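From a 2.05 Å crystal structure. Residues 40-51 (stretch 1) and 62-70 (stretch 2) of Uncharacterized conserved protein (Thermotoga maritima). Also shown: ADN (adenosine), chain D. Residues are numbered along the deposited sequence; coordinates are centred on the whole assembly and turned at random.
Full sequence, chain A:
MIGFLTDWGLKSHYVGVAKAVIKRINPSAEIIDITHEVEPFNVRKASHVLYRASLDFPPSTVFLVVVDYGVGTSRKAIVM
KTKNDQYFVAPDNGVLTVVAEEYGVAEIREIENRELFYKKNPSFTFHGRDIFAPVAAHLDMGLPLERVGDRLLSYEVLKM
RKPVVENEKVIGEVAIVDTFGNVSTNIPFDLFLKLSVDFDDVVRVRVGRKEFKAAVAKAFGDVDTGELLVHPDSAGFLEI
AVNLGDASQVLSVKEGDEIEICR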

# COMPACT_ATOMS: atom_id res chain seq x y z
N PRO A 40 -5.08 3.40 -14.14
CA PRO A 40 -6.38 4.04 -14.35
C PRO A 40 -7.17 3.51 -15.56
O PRO A 40 -6.66 3.43 -16.67
CB PRO A 40 -6.02 5.51 -14.50
CG PRO A 40 -4.87 5.65 -13.54
CD PRO A 40 -4.04 4.40 -13.83
N PHE A 41 -8.43 3.14 -15.30
CA PHE A 41 -9.36 2.65 -16.32
C PHE A 41 -8.95 1.38 -17.05
O PHE A 41 -9.65 0.96 -17.97
CB PHE A 41 -9.63 3.74 -17.37
CG PHE A 41 -9.39 5.15 -16.88
CD1 PHE A 41 -10.02 5.63 -15.74
CD2 PHE A 41 -8.51 6.00 -17.56
CE1 PHE A 41 -9.78 6.92 -15.28
CE2 PHE A 41 -8.26 7.30 -17.11
CZ PHE A 41 -8.90 7.76 -15.96
N ASN A 42 -7.85 0.74 -16.65
CA ASN A 42 -7.42 -0.45 -17.38
C ASN A 42 -8.18 -1.73 -17.02
O ASN A 42 -7.65 -2.60 -16.30
CB ASN A 42 -5.92 -0.68 -17.21
CG ASN A 42 -5.34 -1.53 -18.32
OD1 ASN A 42 -5.97 -2.48 -18.78
ND2 ASN A 42 -4.12 -1.21 -18.75
N VAL A 43 -9.40 -1.85 -17.53
CA VAL A 43 -10.22 -3.01 -17.25
C VAL A 43 -9.60 -4.30 -17.80
O VAL A 43 -9.74 -5.36 -17.21
CB VAL A 43 -11.66 -2.83 -17.83
CG1 VAL A 43 -12.36 -1.68 -17.13
CG2 VAL A 43 -11.59 -2.57 -19.31
N ARG A 44 -8.93 -4.21 -18.94
CA ARG A 44 -8.30 -5.41 -19.51
C ARG A 44 -7.28 -6.00 -18.53
O ARG A 44 -7.27 -7.21 -18.28
CB ARG A 44 -7.60 -5.09 -20.83
CG ARG A 44 -7.00 -6.32 -21.52
CD ARG A 44 -6.51 -5.99 -22.92
NE ARG A 44 -7.59 -5.48 -23.77
CZ ARG A 44 -8.59 -6.21 -24.24
NH1 ARG A 44 -8.67 -7.51 -23.95
NH2 ARG A 44 -9.54 -5.65 -24.99
N LYS A 45 -6.44 -5.14 -17.97
CA LYS A 45 -5.43 -5.57 -17.00
C LYS A 45 -6.11 -6.12 -15.75
O LYS A 45 -5.76 -7.19 -15.24
CB LYS A 45 -4.52 -4.40 -16.62
CG LYS A 45 -3.86 -4.53 -15.24
CD LYS A 45 -2.95 -5.74 -15.16
CE LYS A 45 -1.50 -5.34 -15.34
NZ LYS A 45 -1.00 -4.43 -14.26
N ALA A 46 -7.10 -5.39 -15.26
CA ALA A 46 -7.83 -5.83 -14.07
C ALA A 46 -8.48 -7.21 -14.28
O ALA A 46 -8.49 -8.03 -13.36
CB ALA A 46 -8.90 -4.79 -13.70
N SER A 47 -9.00 -7.48 -15.47
CA SER A 47 -9.66 -8.76 -15.73
C SER A 47 -8.68 -9.91 -15.55
O SER A 47 -9.03 -10.95 -15.00
CB SER A 47 -10.29 -8.79 -17.14
OG SER A 47 -9.33 -8.89 -18.19
N HIS A 48 -7.44 -9.71 -15.98
CA HIS A 48 -6.40 -10.73 -15.82
C HIS A 48 -5.96 -10.90 -14.37
O HIS A 48 -5.88 -12.02 -13.86
CB HIS A 48 -5.18 -10.37 -16.67
CG HIS A 48 -5.39 -10.60 -18.14
ND1 HIS A 48 -5.58 -11.86 -18.67
CD2 HIS A 48 -5.45 -9.73 -19.17
CE1 HIS A 48 -5.74 -11.76 -19.98
NE2 HIS A 48 -5.67 -10.48 -20.31
N VAL A 49 -5.67 -9.78 -13.70
CA VAL A 49 -5.25 -9.82 -12.29
C VAL A 49 -6.32 -10.48 -11.43
O VAL A 49 -6.01 -11.26 -10.53
CB VAL A 49 -5.00 -8.39 -11.72
CG1 VAL A 49 -4.70 -8.48 -10.23
CG2 VAL A 49 -3.80 -7.73 -12.44
N LEU A 50 -7.58 -10.17 -11.71
CA LEU A 50 -8.71 -10.74 -10.96
C LEU A 50 -8.72 -12.26 -11.06
O LEU A 50 -8.79 -12.96 -10.05
CB LEU A 50 -10.03 -10.19 -11.51
CG LEU A 50 -11.29 -10.82 -10.92
CD1 LEU A 50 -11.40 -10.46 -9.45
CD2 LEU A 50 -12.52 -10.32 -11.70
N TYR A 51 -8.67 -12.77 -12.28
CA TYR A 51 -8.68 -14.22 -12.45
C TYR A 51 -7.52 -14.89 -11.71
O TYR A 51 -7.72 -15.80 -10.91
CB TYR A 51 -8.63 -14.59 -13.93
CG TYR A 51 -8.38 -16.06 -14.14
CD1 TYR A 51 -9.30 -17.01 -13.69
CD2 TYR A 51 -7.22 -16.50 -14.76
CE1 TYR A 51 -9.05 -18.37 -13.85
CE2 TYR A 51 -6.96 -17.87 -14.93
CZ TYR A 51 -7.88 -18.79 -14.47
OH TYR A 51 -7.63 -20.13 -14.61
N VAL A 62 -16.27 -13.35 -1.92
CA VAL A 62 -16.97 -12.29 -2.64
C VAL A 62 -15.90 -11.30 -3.09
O VAL A 62 -15.15 -10.78 -2.28
CB VAL A 62 -17.98 -11.54 -1.73
CG1 VAL A 62 -18.55 -10.35 -2.48
CG2 VAL A 62 -19.11 -12.49 -1.31
N PHE A 63 -15.84 -11.04 -4.40
CA PHE A 63 -14.85 -10.11 -4.94
C PHE A 63 -15.47 -8.76 -5.27
O PHE A 63 -16.47 -8.67 -5.97
CB PHE A 63 -14.22 -10.71 -6.21
CG PHE A 63 -13.37 -11.92 -5.95
CD1 PHE A 63 -12.01 -11.79 -5.64
CD2 PHE A 63 -13.91 -13.20 -6.01
CE1 PHE A 63 -11.21 -12.91 -5.40
CE2 PHE A 63 -13.12 -14.34 -5.77
CZ PHE A 63 -11.76 -14.18 -5.46
N LEU A 64 -14.86 -7.70 -4.75
CA LEU A 64 -15.31 -6.34 -5.00
C LEU A 64 -14.35 -5.79 -6.05
O LEU A 64 -13.21 -5.48 -5.73
CB LEU A 64 -15.24 -5.52 -3.72
CG LEU A 64 -15.55 -4.03 -3.78
CD1 LEU A 64 -16.91 -3.77 -4.42
CD2 LEU A 64 -15.52 -3.50 -2.35
N VAL A 65 -14.81 -5.72 -7.30
CA VAL A 65 -13.95 -5.28 -8.39
C VAL A 65 -14.45 -3.98 -9.00
O VAL A 65 -15.47 -3.96 -9.69
CB VAL A 65 -13.90 -6.37 -9.49
CG1 VAL A 65 -12.83 -6.03 -10.53
CG2 VAL A 65 -13.64 -7.73 -8.85
N VAL A 66 -13.71 -2.91 -8.76
CA VAL A 66 -14.12 -1.61 -9.27
C VAL A 66 -13.08 -0.83 -10.07
O VAL A 66 -12.28 -0.07 -9.52
CB VAL A 66 -14.63 -0.70 -8.11
CG1 VAL A 66 -15.26 0.57 -8.68
CG2 VAL A 66 -15.67 -1.45 -7.27
N VAL A 67 -13.12 -1.04 -11.38
CA VAL A 67 -12.30 -0.33 -12.37
C VAL A 67 -13.51 0.05 -13.21
O VAL A 67 -13.97 -0.73 -14.06
CB VAL A 67 -11.35 -1.27 -13.13
CG1 VAL A 67 -10.54 -0.47 -14.14
CG2 VAL A 67 -10.43 -1.96 -12.14
N ASP A 68 -14.01 1.25 -12.97
CA ASP A 68 -15.26 1.68 -13.56
C ASP A 68 -15.28 3.06 -14.22
O ASP A 68 -15.86 4.00 -13.70
CB ASP A 68 -16.28 1.58 -12.41
CG ASP A 68 -17.70 1.78 -12.83
OD1 ASP A 68 -18.02 1.61 -14.03
OD2 ASP A 68 -18.51 2.08 -11.92
N TYR A 69 -14.65 3.18 -15.39
CA TYR A 69 -14.61 4.47 -16.08
C TYR A 69 -16.00 4.95 -16.49
O TYR A 69 -16.22 6.15 -16.69
CB TYR A 69 -13.71 4.38 -17.32
CG TYR A 69 -14.17 3.33 -18.32
CD1 TYR A 69 -15.11 3.64 -19.30
CD2 TYR A 69 -13.68 2.03 -18.25
CE1 TYR A 69 -15.56 2.67 -20.20
CE2 TYR A 69 -14.13 1.05 -19.13
CZ TYR A 69 -15.07 1.37 -20.10
OH TYR A 69 -15.52 0.39 -20.95
N GLY A 70 -16.94 4.02 -16.63
CA GLY A 70 -18.29 4.38 -17.04
C GLY A 70 -19.22 4.62 -15.86
O GLY A 70 -20.45 4.62 -16.01
O5' ADN D . -16.05 5.45 -9.11
C5' ADN D . -14.71 4.94 -9.18
C4' ADN D . -14.27 4.86 -10.64
O4' ADN D . -14.24 6.17 -11.28
C3' ADN D . -12.84 4.29 -10.80
O3' ADN D . -12.87 2.87 -10.95
C2' ADN D . -12.31 5.04 -12.05
O2' ADN D . -12.00 4.13 -13.11
C1' ADN D . -13.41 6.02 -12.44
N9 ADN D . -12.82 7.31 -12.84
C8 ADN D . -12.17 8.19 -12.01
N7 ADN D . -11.77 9.23 -12.68
C5 ADN D . -12.12 9.09 -13.97
C6 ADN D . -11.96 9.87 -15.15
N6 ADN D . -11.30 11.09 -15.10
N1 ADN D . -12.46 9.40 -16.31
C2 ADN D . -13.10 8.21 -16.38
N3 ADN D . -13.28 7.45 -15.30
C4 ADN D . -12.81 7.84 -14.10

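Stretch 1 begins as a loop and becomes a helix at Val43. Stretch 2 is a strand from Val62 to Val66, followed by a loop. The helix lies against the strand and the start of that loop. No hydrogen bond joins the two stretches, so the contact rests on apolar packing. It buries 412 Å², both sides summed.

Val67 has the largest area covered by the other stretch, 78 Å². Its CA-to-CB bond points toward the helix, and its two methyls reach different neighbours. Val67 CG2 lies 3.6 Å from Ala46 CB. The two methyl groups are in van der Waals contact, so Val67 packs directly against the helix at Ala46. Val67 CG1 lies 3.7 Å from Val43 CG1 and 3.8 Å from the backbone atom Phe41 C. Val67 thus spans the first turn of the helix and the loop before it. Val43 CG1 also sits 3.6 Å from Val67 O, a van der Waals contact only, since a methyl carbon is no conventional donor.

Leu50 is next, with 68 Å² covered. Its CA-to-CB bond runs sideways to the strand, but the end of the side chain comes nearer. Its chi1 is t and its chi2 is p. Leu50 CD1 lies 3.6 Å from Val65 CG2 and 4.1 Å from Phe63 CD1. Val65 and Phe63 are two apart in the strand, and both point their CA-to-CB bonds toward the helix. Leu64, between them, points away. This is the usual alternation of a strand.

Tyr69 follows with 60 Å², at the loop end of the contact. Val43 CG1 meets the edge of its ring, 3.8 Å from Tyr69 CE2. Tyr69 CB lies 4.1 Å from Phe41 CB. The CA atoms of Phe41 and Tyr69 are 5.6 Å apart, against 8.0 Å for those of Leu50 and Val65.

The helix start is held by bonds within stretch 1. Asn42 is the N-cap: its OD1 accepts from Lys45 N at 2.8 Å, satisfying an amide that has no earlier helical carbonyl to bond. Backbone bonds then carry the helix on, including Ala46 N to Asn42 O at 3.0 Å and Leu50 N to Ala46 O at 2.9 Å.

Adenosine contacts both stretches. Asp68 N donates a hydrogen bond to ADN O3' at 2.8 Å. Phe41 CE1 approaches ADN C4 at 3.4 Å, and Tyr69 CA lies 3.4 Å from ADN N3. The ligand's sugar thus bonds to the backbone of stretch 2, while its base touches residues of both stretches.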